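Local coordinates for protein glycogen synthase (Cyanobacterium sp. CLg1, PDB 6GNF) that belongs to the glycogen/starch synthase family, with two Rossmann-like domains in a GT-B arrangement, and binds adenosine-5'-diphosphate and a glycan, at residues A[165-170]-A[192-197]; A[21-26]-A[159-164]; A[135-140]-A[174-179]; A[267-272]-A[530-535]. All coordinates share one frame; numbering follows the deposited sequence.

Contact 1 of 4, residues A[165-170]-A[192-197]; sequences TIFVCN and VNAKTV
A parallel beta ladder closes the beta-alpha-beta crossover of strand 166-170, helix 177-186 and strand 195-200, with Phe167 gripping the other strand on both sides of Thr196. Phe167 N donates to Lys195 O at 2.8 Å, and Phe167 O accepts from Val197 N, also at 2.8 Å. The ladder extends one bond each way: Lys195 N to Thr165 O at 3.0 Å and Cys169 N to Val197 O at 2.8 Å. All four are fairly straight, and the strands run only 21° from parallel.

Beta-branched and aromatic residues suit both faces. Ile166, Val168 and Val197 turn to the side covered by helix 526-540. There Ile166 CG2, anti to its own backbone N, meets Val197 CG2 at 4.0 Å, while the neighbouring Lys195 leads its amine away from this apolar patch. Phe167 and Thr196 take the face under helix 177-186. Thr165 gives its hydroxyl to Gly162 O, and its methyl serves as an apolar cover: Thr165 CG2 sits over the centre of the Phe167 ring, 4.1 Å above its plane, while Ala194 CB comes to the ring's edge, 4.3 Å from Phe167 CE2.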
loop_
_atom_site.group_PDB
_atom_site.type_symbol
_atom_site.label_atom_id
_atom_site.label_comp_id
_atom_site.label_asym_id
_atom_site.label_seq_id
_atom_site.Cartn_x
_atom_site.Cartn_y
_atom_site.Cartn_z
ATOM N N THR A 165 6.683 24.445 4.884
ATOM C CA THR A 165 6.159 23.107 5.018
ATOM C C THR A 165 6.474 22.273 3.788
ATOM O O THR A 165 6.452 22.785 2.680
ATOM C CB THR A 165 4.638 23.176 5.230
ATOM O OG1 THR A 165 4.397 23.797 6.500
ATOM C CG2 THR A 165 4.007 21.786 5.195
ATOM N N ILE A 166 6.788 21.000 4.012
ATOM C CA ILE A 166 6.922 20.016 2.953
ATOM C C ILE A 166 5.652 19.173 2.945
ATOM O O ILE A 166 5.369 18.463 3.910
ATOM C CB ILE A 166 8.140 19.102 3.188
ATOM C CG1 ILE A 166 9.432 19.921 3.154
ATOM C CG2 ILE A 166 8.211 17.999 2.136
ATOM C CD1 ILE A 166 10.646 19.172 3.649
ATOM N N PHE A 167 4.901 19.235 1.850
ATOM C CA PHE A 167 3.730 18.392 1.670
ATOM C C PHE A 167 4.142 17.069 1.024
ATOM O O PHE A 167 4.667 17.060 -0.084
ATOM C CB PHE A 167 2.700 19.084 0.774
ATOM C CG PHE A 167 2.032 20.273 1.410
ATOM C CD1 PHE A 167 0.937 20.107 2.246
ATOM C CD2 PHE A 167 2.490 21.560 1.165
ATOM C CE1 PHE A 167 0.320 21.198 2.831
ATOM C CE2 PHE A 167 1.880 22.651 1.744
ATOM C CZ PHE A 167 0.789 22.470 2.575
ATOM N N VAL A 168 3.874 15.956 1.701
ATOM C CA VAL A 168 4.090 14.632 1.119
ATOM C C VAL A 168 2.754 14.080 0.626
ATOM O O VAL A 168 1.857 13.758 1.416
ATOM C CB VAL A 168 4.731 13.662 2.126
ATOM C CG1 VAL A 168 4.998 12.313 1.476
ATOM C CG2 VAL A 168 6.039 14.232 2.654
ATOM N N CYS A 169 2.604 14.051 -0.694
ATOM C CA CYS A 169 1.389 13.592 -1.351
ATOM C C CYS A 169 1.511 12.109 -1.668
ATOM O O CYS A 169 2.351 11.707 -2.471
ATOM C CB CYS A 169 1.190 14.374 -2.643
ATOM S SG CYS A 169 1.312 16.160 -2.374
ATOM N N ASN A 170 0.658 11.312 -1.038
ATOM C CA ASN A 170 0.697 9.873 -1.201
ATOM C C ASN A 170 -0.261 9.424 -2.286
ATOM O O ASN A 170 -1.456 9.662 -2.203
ATOM C CB ASN A 170 0.371 9.196 0.128
ATOM C CG ASN A 170 1.463 9.404 1.146
ATOM O OD1 ASN A 170 2.441 8.667 1.186
ATOM N ND2 ASN A 170 1.318 10.437 1.971
ATOM N N VAL A 192 5.257 30.362 -0.314
ATOM C CA VAL A 192 6.213 30.622 -1.385
ATOM C C VAL A 192 7.420 29.686 -1.305
ATOM O O VAL A 192 8.017 29.382 -2.328
ATOM C CB VAL A 192 6.650 32.108 -1.411
ATOM C CG1 VAL A 192 7.488 32.452 -0.191
ATOM C CG2 VAL A 192 7.420 32.420 -2.686
ATOM N N ASN A 193 7.777 29.256 -0.095
ATOM C CA ASN A 193 8.895 28.330 0.126
ATOM C C ASN A 193 8.485 26.902 0.459
ATOM O O ASN A 193 9.346 26.065 0.698
ATOM C CB ASN A 193 9.799 28.848 1.243
ATOM C CG ASN A 193 10.443 30.167 0.893
ATOM O OD1 ASN A 193 10.280 31.156 1.596
ATOM N ND2 ASN A 193 11.167 30.191 -0.214
ATOM N N ALA A 194 7.189 26.612 0.445
ATOM C CA ALA A 194 6.726 25.255 0.669
ATOM C C ALA A 194 7.191 24.349 -0.464
ATOM O O ALA A 194 7.382 24.801 -1.586
ATOM C CB ALA A 194 5.215 25.223 0.778
ATOM N N LYS A 195 7.379 23.071 -0.149
ATOM C CA LYS A 195 7.802 22.069 -1.128
ATOM C C LYS A 195 6.793 20.930 -1.189
ATOM O O LYS A 195 6.088 20.662 -0.206
ATOM C CB LYS A 195 9.173 21.513 -0.758
ATOM C CG LYS A 195 10.265 22.562 -0.636
ATOM C CD LYS A 195 10.587 23.207 -1.976
ATOM C CE LYS A 195 11.479 24.423 -1.793
ATOM N NZ LYS A 195 11.973 24.920 -3.101
ATOM N N THR A 196 6.717 20.268 -2.340
ATOM C CA THR A 196 5.871 19.094 -2.467
ATOM C C THR A 196 6.693 17.892 -2.884
ATOM O O THR A 196 7.578 17.991 -3.739
ATOM C CB THR A 196 4.748 19.286 -3.497
ATOM O OG1 THR A 196 5.321 19.574 -4.767
ATOM C CG2 THR A 196 3.859 20.427 -3.099
ATOM N N VAL A 197 6.365 16.756 -2.285
ATOM C CA VAL A 197 6.975 15.496 -2.632
ATOM C C VAL A 197 5.860 14.537 -3.020
ATOM O O VAL A 197 4.932 14.321 -2.243
ATOM C CB VAL A 197 7.783 14.929 -1.451
ATOM C CG1 VAL A 197 8.232 13.501 -1.729
ATOM C CG2 VAL A 197 8.985 15.813 -1.174
#

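Contact 2 of 4, residues A[21-26]-A[159-164]; sequences MLNICF and GVMGEN. With SO4 (sulfate ion), chain H.
Asn23 and Met161 run alongside each other in opposite directions, Asn23 CB resting 3.6 Å from Met161 CG. The amide of Asn23 spends its two N-H groups on different partners. One goes to the backbone, Asn23 ND2 to Asn164 O at 3.1 Å; the acceptor lies in the amide plane, although the donor stands 43° out of the carbonyl plane. The other points to a sulfate, probably from the crystallisation liquor, with Asn23 ND2 2.9 Å from its O3. Asn164 ND2 holds sulfate O1 at 3.0 Å, and the ion thus spans both asparagines, neutral donors that suit an anion at this surface.

Asn164 O is gripped twice, since a water that accepts from Asn23 N at 2.7 Å also donates to it. An asparagine is apt at position 23, its short amide reaching the loop carbonyl directly. The flexible thioether of Met161 covers the more buried side: the chain bends at its last torsion (chi3 -79°), laying Met161 CE 3.6 Å from Ile24 O, with SD beside Cys25 CB.

Gly162 has backbone angles at which a side chain would press on the preceding carbonyl, which suits glycine; its own carbonyl takes the hydroxyl of Thr165. Strand 23-27 lies between strands 57-63 and 166-170; Met161 also touches Cys59 of the former, while on the opposite face Ile24 touches Leu51 of helix 39-54.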
loop_
_atom_site.group_PDB
_atom_site.type_symbol
_atom_site.label_atom_id
_atom_site.label_comp_id
_atom_site.label_asym_id
_atom_site.label_seq_id
_atom_site.Cartn_x
_atom_site.Cartn_y
_atom_site.Cartn_z
ATOM N N MET A 21 14.698 21.462 12.731
ATOM C CA MET A 21 13.374 20.865 12.711
ATOM C C MET A 21 12.659 21.106 11.378
ATOM O O MET A 21 12.468 22.243 10.964
ATOM C CB MET A 21 12.561 21.451 13.869
ATOM C CG MET A 21 11.220 20.780 14.124
ATOM S SD MET A 21 10.397 21.413 15.604
ATOM C CE MET A 21 11.489 20.817 16.897
ATOM N N LEU A 22 12.309 20.019 10.695
ATOM C CA LEU A 22 11.496 20.060 9.488
ATOM C C LEU A 22 10.011 20.058 9.828
ATOM O O LEU A 22 9.602 19.498 10.841
ATOM C CB LEU A 22 11.783 18.847 8.606
ATOM C CG LEU A 22 13.214 18.699 8.106
ATOM C CD1 LEU A 22 13.443 17.287 7.603
ATOM C CD2 LEU A 22 13.515 19.721 7.024
ATOM N N ASN A 23 9.226 20.672 8.952
ATOM C CA ASN A 23 7.777 20.655 9.023
ATOM C C ASN A 23 7.256 19.790 7.885
ATOM O O ASN A 23 7.416 20.143 6.715
ATOM C CB ASN A 23 7.240 22.075 8.882
ATOM C CG ASN A 23 7.689 22.985 10.014
ATOM O OD1 ASN A 23 7.578 22.639 11.184
ATOM N ND2 ASN A 23 8.189 24.157 9.668
ATOM N N ILE A 24 6.668 18.648 8.222
ATOM C CA ILE A 24 6.253 17.679 7.222
ATOM C C ILE A 24 4.770 17.379 7.370
ATOM O O ILE A 24 4.323 16.937 8.418
ATOM C CB ILE A 24 7.048 16.370 7.352
ATOM C CG1 ILE A 24 8.550 16.665 7.432
ATOM C CG2 ILE A 24 6.767 15.451 6.171
ATOM C CD1 ILE A 24 9.370 15.492 7.886
ATOM N N CYS A 25 4.029 17.564 6.284
ATOM C CA CYS A 25 2.594 17.331 6.269
ATOM C C CYS A 25 2.269 16.219 5.268
ATOM O O CYS A 25 2.395 16.423 4.061
ATOM C CB CYS A 25 1.879 18.623 5.888
ATOM S SG CYS A 25 0.086 18.476 5.817
ATOM N N PHE A 26 1.912 15.036 5.778
ATOM C CA PHE A 26 1.566 13.880 4.933
ATOM C C PHE A 26 0.100 13.953 4.576
ATOM O O PHE A 26 -0.748 14.154 5.456
ATOM C CB PHE A 26 1.791 12.557 5.671
ATOM C CG PHE A 26 3.217 12.102 5.683
ATOM C CD1 PHE A 26 4.143 12.720 6.494
ATOM C CD2 PHE A 26 3.628 11.044 4.892
ATOM C CE1 PHE A 26 5.465 12.298 6.511
ATOM C CE2 PHE A 26 4.945 10.614 4.903
ATOM C CZ PHE A 26 5.864 11.240 5.716
ATOM N N GLY A 159 0.594 25.932 18.353
ATOM C CA GLY A 159 0.368 26.795 17.197
ATOM C C GLY A 159 0.450 26.019 15.898
ATOM O O GLY A 159 0.704 24.821 15.900
ATOM N N VAL A 160 0.238 26.708 14.782
ATOM C CA VAL A 160 0.144 26.061 13.470
ATOM C C VAL A 160 1.516 25.725 12.880
ATOM O O VAL A 160 2.532 26.253 13.315
ATOM C CB VAL A 160 -0.642 26.929 12.473
ATOM C CG1 VAL A 160 -2.023 27.249 13.023
ATOM C CG2 VAL A 160 0.114 28.217 12.135
ATOM N N MET A 161 1.538 24.834 11.890
ATOM C CA MET A 161 2.788 24.403 11.267
ATOM C C MET A 161 3.454 25.530 10.476
ATOM O O MET A 161 4.666 25.653 10.494
ATOM C CB MET A 161 2.539 23.197 10.356
ATOM C CG MET A 161 3.786 22.695 9.652
ATOM S SD MET A 161 3.554 21.150 8.758
ATOM C CE MET A 161 3.635 20.000 10.124
ATOM N N GLY A 162 2.660 26.350 9.795
ATOM C CA GLY A 162 3.191 27.508 9.076
ATOM C C GLY A 162 3.542 27.235 7.624
ATOM O O GLY A 162 3.292 26.153 7.099
ATOM N N GLU A 163 4.169 28.213 6.984
ATOM C CA GLU A 163 4.368 28.188 5.537
ATOM C C GLU A 163 5.616 27.451 5.072
ATOM O O GLU A 163 5.718 27.147 3.893
ATOM C CB GLU A 163 4.354 29.612 4.984
ATOM C CG GLU A 163 3.010 30.294 5.192
ATOM C CD GLU A 163 2.912 31.664 4.525
ATOM O OE1 GLU A 163 3.179 31.794 3.311
ATOM O OE2 GLU A 163 2.593 32.640 5.234
ATOM N N ASN A 164 6.556 27.176 5.971
ATOM C CA ASN A 164 7.769 26.449 5.592
ATOM C C ASN A 164 7.566 24.963 5.732
ATOM O O ASN A 164 8.217 24.306 6.555
ATOM C CB ASN A 164 8.963 26.910 6.410
ATOM C CG ASN A 164 9.334 28.345 6.099
ATOM O OD1 ASN A 164 9.382 28.749 4.938
ATOM N ND2 ASN A 164 9.542 29.131 7.132
HETATM S S SO4 H . 9.574 27.603 10.759
HETATM O O1 SO4 H . 8.590 28.105 9.775
HETATM O O2 SO4 H . 10.855 27.327 10.061
HETATM O O3 SO4 H . 9.080 26.358 11.396
HETATM O O4 SO4 H . 9.756 28.644 11.801
HETATM O O HOH W 1 10.238 22.086 6.845
HETATM O O HOH W 2 6.661 24.907 12.481
#

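Contact 3 of 4, residues A[135-140]-A[174-179]; sequences RFAMLS and TSLLPL
Ser140 and Leu177 make the close part of this contact, their CA atoms only 4.9 Å apart and Ser140 CB 4.0 Å from Leu177 CB. So near an approach suits a serine, whose single small branch lets helix 132-144 come up against the backbone of the other segment. Ser140 CB faces the N and CA of Leu177, and Ser140 OG lies 3.6 Å from Thr174 CA. Leu177 carries CG anti to its backbone N (chi1 -178°), and its CD1 comes to 3.9 Å from Ser140 O.

The residues met here, Thr174 to Leu177, form a type I beta turn closed by Leu177 N to Thr174 O. It belongs to the link between strand 166-170 and helix 177-186 in a beta-alpha-beta unit of the Rossmann-like N-terminal domain. Leu177 packs on Phe167 and Cys169 of that strand, and Thr174 OG1 makes weak hydrogen bonds to Asn170 O and Asp171 O.

Away from the serine the fit is looser. Ala137 CB reaches Leu176 CD1 only at 4.3 Å, and Leu139 CD2 meets Thr174 CG2 at 4.2 Å. No direct hydrogen bond crosses the interface; instead a water sits beside the serine hydroxyl, 2.7 Å from Ser140 OG, and accepts from Leu176 N at 3.1 Å, giving that buried amide a partner. The Leu176 side chain also touches Trp257 of helix 257-264.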
loop_
_atom_site.group_PDB
_atom_site.type_symbol
_atom_site.label_atom_id
_atom_site.label_comp_id
_atom_site.label_asym_id
_atom_site.label_seq_id
_atom_site.Cartn_x
_atom_site.Cartn_y
_atom_site.Cartn_z
ATOM N N ARG A 135 -14.414 14.233 -4.623
ATOM C CA ARG A 135 -14.007 13.873 -3.265
ATOM C C ARG A 135 -12.524 14.067 -3.013
ATOM O O ARG A 135 -12.134 14.589 -1.968
ATOM C CB ARG A 135 -14.369 12.409 -2.961
ATOM C CG ARG A 135 -15.778 12.219 -2.412
ATOM C CD ARG A 135 -16.346 10.835 -2.696
ATOM N NE ARG A 135 -15.392 9.758 -2.454
ATOM C CZ ARG A 135 -15.293 9.037 -1.341
ATOM N NH1 ARG A 135 -16.086 9.258 -0.300
ATOM N NH2 ARG A 135 -14.377 8.075 -1.274
ATOM N N PHE A 136 -11.690 13.649 -3.955
ATOM C CA PHE A 136 -10.251 13.693 -3.740
ATOM C C PHE A 136 -9.605 15.008 -4.165
ATOM O O PHE A 136 -8.629 15.436 -3.556
ATOM C CB PHE A 136 -9.570 12.478 -4.373
ATOM C CG PHE A 136 -10.021 11.172 -3.784
ATOM C CD1 PHE A 136 -10.154 11.022 -2.408
ATOM C CD2 PHE A 136 -10.327 10.091 -4.600
ATOM C CE1 PHE A 136 -10.581 9.822 -1.865
ATOM C CE2 PHE A 136 -10.752 8.882 -4.054
ATOM C CZ PHE A 136 -10.884 8.751 -2.690
ATOM N N ALA A 137 -10.172 15.679 -5.162
ATOM C CA ALA A 137 -9.801 17.070 -5.406
ATOM C C ALA A 137 -10.084 17.918 -4.154
ATOM O O ALA A 137 -9.294 18.790 -3.789
ATOM C CB ALA A 137 -10.547 17.633 -6.601
ATOM N N MET A 138 -11.219 17.673 -3.509
ATOM C CA MET A 138 -11.562 18.413 -2.294
ATOM C C MET A 138 -10.588 18.118 -1.145
ATOM O O MET A 138 -10.281 19.004 -0.338
ATOM C CB MET A 138 -12.993 18.108 -1.863
ATOM C CG MET A 138 -13.464 18.950 -0.673
ATOM S SD MET A 138 -15.220 18.777 -0.327
ATOM C CE MET A 138 -15.212 17.145 0.407
ATOM N N LEU A 139 -10.134 16.872 -1.043
ATOM C CA LEU A 139 -9.130 16.516 -0.043
ATOM C C LEU A 139 -7.842 17.315 -0.217
ATOM O O LEU A 139 -7.291 17.802 0.766
ATOM C CB LEU A 139 -8.817 15.016 -0.094
ATOM C CG LEU A 139 -7.667 14.522 0.783
ATOM C CD1 LEU A 139 -7.905 14.857 2.244
ATOM C CD2 LEU A 139 -7.477 13.020 0.613
ATOM N N SER A 140 -7.375 17.449 -1.460
ATOM C CA SER A 140 -6.129 18.168 -1.735
ATOM C C SER A 140 -6.247 19.646 -1.376
ATOM O O SER A 140 -5.326 20.218 -0.823
ATOM C CB SER A 140 -5.722 18.000 -3.194
ATOM O OG SER A 140 -5.491 16.625 -3.447
ATOM N N THR A 174 -4.004 12.258 -4.024
ATOM C CA THR A 174 -3.545 13.559 -3.571
ATOM C C THR A 174 -2.612 14.228 -4.582
ATOM O O THR A 174 -1.937 15.215 -4.258
ATOM C CB THR A 174 -2.785 13.413 -2.245
ATOM O OG1 THR A 174 -1.610 12.613 -2.463
ATOM C CG2 THR A 174 -3.680 12.774 -1.195
ATOM N N SER A 175 -2.566 13.713 -5.808
ATOM C CA SER A 175 -1.563 14.161 -6.772
ATOM C C SER A 175 -1.865 15.517 -7.415
ATOM O O SER A 175 -1.022 16.028 -8.130
ATOM C CB SER A 175 -1.320 13.093 -7.847
ATOM O OG SER A 175 -2.493 12.846 -8.589
ATOM N N LEU A 176 -3.053 16.078 -7.183
ATOM C CA LEU A 176 -3.361 17.443 -7.637
ATOM C C LEU A 176 -2.918 18.525 -6.640
ATOM O O LEU A 176 -2.916 19.708 -6.958
ATOM C CB LEU A 176 -4.854 17.616 -7.902
ATOM C CG LEU A 176 -5.508 16.740 -8.965
ATOM C CD1 LEU A 176 -7.005 17.006 -8.950
ATOM C CD2 LEU A 176 -4.942 16.992 -10.345
ATOM N N LEU A 177 -2.538 18.137 -5.434
ATOM C CA LEU A 177 -2.140 19.118 -4.418
ATOM C C LEU A 177 -1.045 20.101 -4.887
ATOM O O LEU A 177 -1.101 21.290 -4.570
ATOM C CB LEU A 177 -1.719 18.413 -3.125
ATOM C CG LEU A 177 -1.315 19.318 -1.958
ATOM C CD1 LEU A 177 -1.722 18.698 -0.628
ATOM C CD2 LEU A 177 0.182 19.611 -1.976
ATOM N N PRO A 178 -0.033 19.611 -5.622
ATOM C CA PRO A 178 0.981 20.535 -6.135
ATOM C C PRO A 178 0.427 21.581 -7.099
ATOM O O PRO A 178 0.918 22.710 -7.121
ATOM C CB PRO A 178 1.968 19.616 -6.854
ATOM C CG PRO A 178 1.801 18.292 -6.198
ATOM C CD PRO A 178 0.340 18.206 -5.867
ATOM N N LEU A 179 -0.607 21.227 -7.853
ATOM C CA LEU A 179 -1.228 22.174 -8.771
ATOM C C LEU A 179 -1.996 23.229 -7.989
ATOM O O LEU A 179 -1.892 24.423 -8.285
ATOM C CB LEU A 179 -2.153 21.475 -9.773
ATOM C CG LEU A 179 -1.453 20.708 -10.901
ATOM C CD1 LEU A 179 -0.751 19.464 -10.391
ATOM C CD2 LEU A 179 -2.442 20.328 -11.988
HETATM O O HOH W 3 -5.619 15.153 -5.733
#

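Contact 4 of 4, residues A[267-272]-A[530-535]; sequences QALTVS and AKYVDI
Leu269 and Ile535 reach toward each other tip to tip, Leu269 CD2 stopping 3.8 Å from Ile535 CD1 between strand and helix. The other methyl of the leucine forks away to the tyrosine: Leu269 CD1 lies 3.8 Å from Tyr532 CE1, and these two side chains slide past each other in opposite directions. A branched leucine suits this place because one side chain serves two helix residues a turn apart. With CG anti to the carbonyl carbon (chi1 -60°), it extends to the helix and divides its two methyls between them.

Gln267 meets Ile535 differently, crossing it at about a right angle. Ile535 CG2 sits above the flat amide, 3.6 Å from Gln267 OE1 and slightly farther from CD and NE2, so the methyl is displaced toward the polar end of the group. The amide oxygen also takes a water, which donates to Gln267 OE1 at 2.6 Å and to Ile535 O at 2.7 Å, bridging strand side chain and helix backbone where no direct hydrogen bond joins them. With CG anti to its backbone N (chi1 -171°) and an extended chain, the glutamine spans the gap.

Strand and helix run nearly antiparallel (170°), their axes 11.7 Å apart. As in other GT-B proteins, the C-terminal helix packs back on the N-terminal domain. Val271, just past the strand, touches the bound glycan. Strand 267-270 lies between strands 195-200 and 298-300, Leu269 touching Val197 and Leu199, and Tyr532 of helix 526-540 reaching Leu199 and Ile301.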
loop_
_atom_site.group_PDB
_atom_site.type_symbol
_atom_site.label_atom_id
_atom_site.label_comp_id
_atom_site.label_asym_id
_atom_site.label_seq_id
_atom_site.Cartn_x
_atom_site.Cartn_y
_atom_site.Cartn_z
ATOM N N GLN A 267 9.846 16.972 -5.993
ATOM C CA GLN A 267 10.568 15.712 -6.104
ATOM C C GLN A 267 9.638 14.517 -6.029
ATOM O O GLN A 267 8.674 14.517 -5.253
ATOM C CB GLN A 267 11.638 15.594 -5.021
ATOM C CG GLN A 267 12.550 14.397 -5.227
ATOM C CD GLN A 267 13.902 14.550 -4.576
ATOM O OE1 GLN A 267 14.219 15.594 -3.993
ATOM N NE2 GLN A 267 14.717 13.519 -4.696
ATOM N N ALA A 268 9.936 13.510 -6.841
ATOM C CA ALA A 268 9.134 12.302 -6.908
ATOM C C ALA A 268 9.906 11.153 -6.279
ATOM O O ALA A 268 11.070 10.946 -6.589
ATOM C CB ALA A 268 8.796 11.989 -8.353
ATOM N N LEU A 269 9.268 10.464 -5.336
ATOM C CA LEU A 269 9.859 9.322 -4.647
ATOM C C LEU A 269 8.946 8.118 -4.751
ATOM O O LEU A 269 7.742 8.238 -5.012
ATOM C CB LEU A 269 10.056 9.631 -3.161
ATOM C CG LEU A 269 10.946 10.808 -2.768
ATOM C CD1 LEU A 269 10.920 11.019 -1.267
ATOM C CD2 LEU A 269 12.369 10.574 -3.238
ATOM N N THR A 270 9.513 6.941 -4.509
ATOM C CA THR A 270 8.702 5.733 -4.393
ATOM C C THR A 270 9.267 4.773 -3.335
ATOM O O THR A 270 10.238 5.107 -2.646
ATOM C CB THR A 270 8.492 5.058 -5.762
ATOM O OG1 THR A 270 7.473 4.055 -5.645
ATOM C CG2 THR A 270 9.781 4.453 -6.286
ATOM N N VAL A 271 8.662 3.593 -3.211
ATOM C CA VAL A 271 8.810 2.794 -2.003
ATOM C C VAL A 271 9.805 1.621 -2.106
ATOM O O VAL A 271 9.863 0.774 -1.214
ATOM C CB VAL A 271 7.433 2.332 -1.490
ATOM C CG1 VAL A 271 6.634 3.536 -1.011
ATOM C CG2 VAL A 271 6.656 1.581 -2.563
ATOM N N SER A 272 10.615 1.601 -3.164
ATOM C CA SER A 272 11.822 0.758 -3.230
ATOM C C SER A 272 12.684 1.169 -4.434
ATOM O O SER A 272 12.144 1.586 -5.465
ATOM C CB SER A 272 11.492 -0.740 -3.320
ATOM O OG SER A 272 11.097 -1.113 -4.617
ATOM N N ALA A 530 15.634 8.138 7.901
ATOM C CA ALA A 530 16.840 8.955 7.778
ATOM C C ALA A 530 17.117 9.365 6.326
ATOM O O ALA A 530 17.590 10.466 6.074
ATOM C CB ALA A 530 18.033 8.219 8.361
ATOM N N LYS A 531 16.812 8.480 5.377
ATOM C CA LYS A 531 16.964 8.800 3.964
ATOM C C LYS A 531 15.946 9.830 3.513
ATOM O O LYS A 531 16.275 10.701 2.723
ATOM C CB LYS A 531 16.808 7.564 3.098
ATOM C CG LYS A 531 17.935 6.566 3.204
ATOM C CD LYS A 531 17.655 5.428 2.235
ATOM C CE LYS A 531 18.419 4.175 2.585
ATOM N NZ LYS A 531 19.873 4.391 2.380
ATOM N N TYR A 532 14.703 9.706 3.982
ATOM C CA TYR A 532 13.688 10.730 3.713
ATOM C C TYR A 532 14.146 12.098 4.237
ATOM O O TYR A 532 14.064 13.112 3.535
ATOM C CB TYR A 532 12.335 10.350 4.336
ATOM C CG TYR A 532 11.516 9.371 3.525
ATOM C CD1 TYR A 532 10.662 9.814 2.522
ATOM C CD2 TYR A 532 11.576 8.003 3.772
ATOM C CE1 TYR A 532 9.907 8.917 1.780
ATOM C CE2 TYR A 532 10.825 7.103 3.042
ATOM C CZ TYR A 532 9.994 7.555 2.049
ATOM O OH TYR A 532 9.262 6.611 1.345
ATOM N N VAL A 533 14.677 12.120 5.453
ATOM C CA VAL A 533 15.145 13.366 6.059
ATOM C C VAL A 533 16.216 14.011 5.186
ATOM O O VAL A 533 16.201 15.218 4.987
ATOM C CB VAL A 533 15.693 13.147 7.490
ATOM C CG1 VAL A 533 16.426 14.377 7.999
ATOM C CG2 VAL A 533 14.562 12.800 8.439
ATOM N N ASP A 534 17.154 13.213 4.674
ATOM C CA ASP A 534 18.195 13.742 3.775
ATOM C C ASP A 534 17.622 14.391 2.531
ATOM O O ASP A 534 18.028 15.487 2.157
ATOM C CB ASP A 534 19.172 12.649 3.357
ATOM C CG ASP A 534 20.153 12.300 4.461
ATOM O OD1 ASP A 534 20.063 12.920 5.547
ATOM O OD2 ASP A 534 21.018 11.416 4.252
ATOM N N ILE A 535 16.690 13.699 1.887
ATOM C CA ILE A 535 16.010 14.244 0.720
ATOM C C ILE A 535 15.251 15.517 1.075
ATOM O O ILE A 535 15.376 16.512 0.362
ATOM C CB ILE A 535 15.106 13.182 0.065
ATOM C CG1 ILE A 535 15.982 12.235 -0.757
ATOM C CG2 ILE A 535 14.062 13.819 -0.841
ATOM C CD1 ILE A 535 15.372 10.881 -1.000
HETATM O O HOH W 4 15.932 16.532 -2.290
#

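Overall arrangement
Contacts 1, 2 and 4 share one mixed sheet, reading across it through strands 23-27, 166-170, 195-200 and 267-270. Contact 1, a buried pair of inner strands, is held by backbone bonds; Cys25 N and O link it to contact 2 by probable hydrogen bonds, and Val197 CG1 touches Leu269 CD1 of contact 4. Contact 3 lies on the face where Leu177 meets Phe167, and is wholly buried, with a serine set close against backbone and a bridging water. Contact 4 brings helix 526-540 against the opposite face, its interior apolar and its glutamine edge more open. Contact 2 is the most surface-like, combining a buried methionine with more open amides, waters and sulfate.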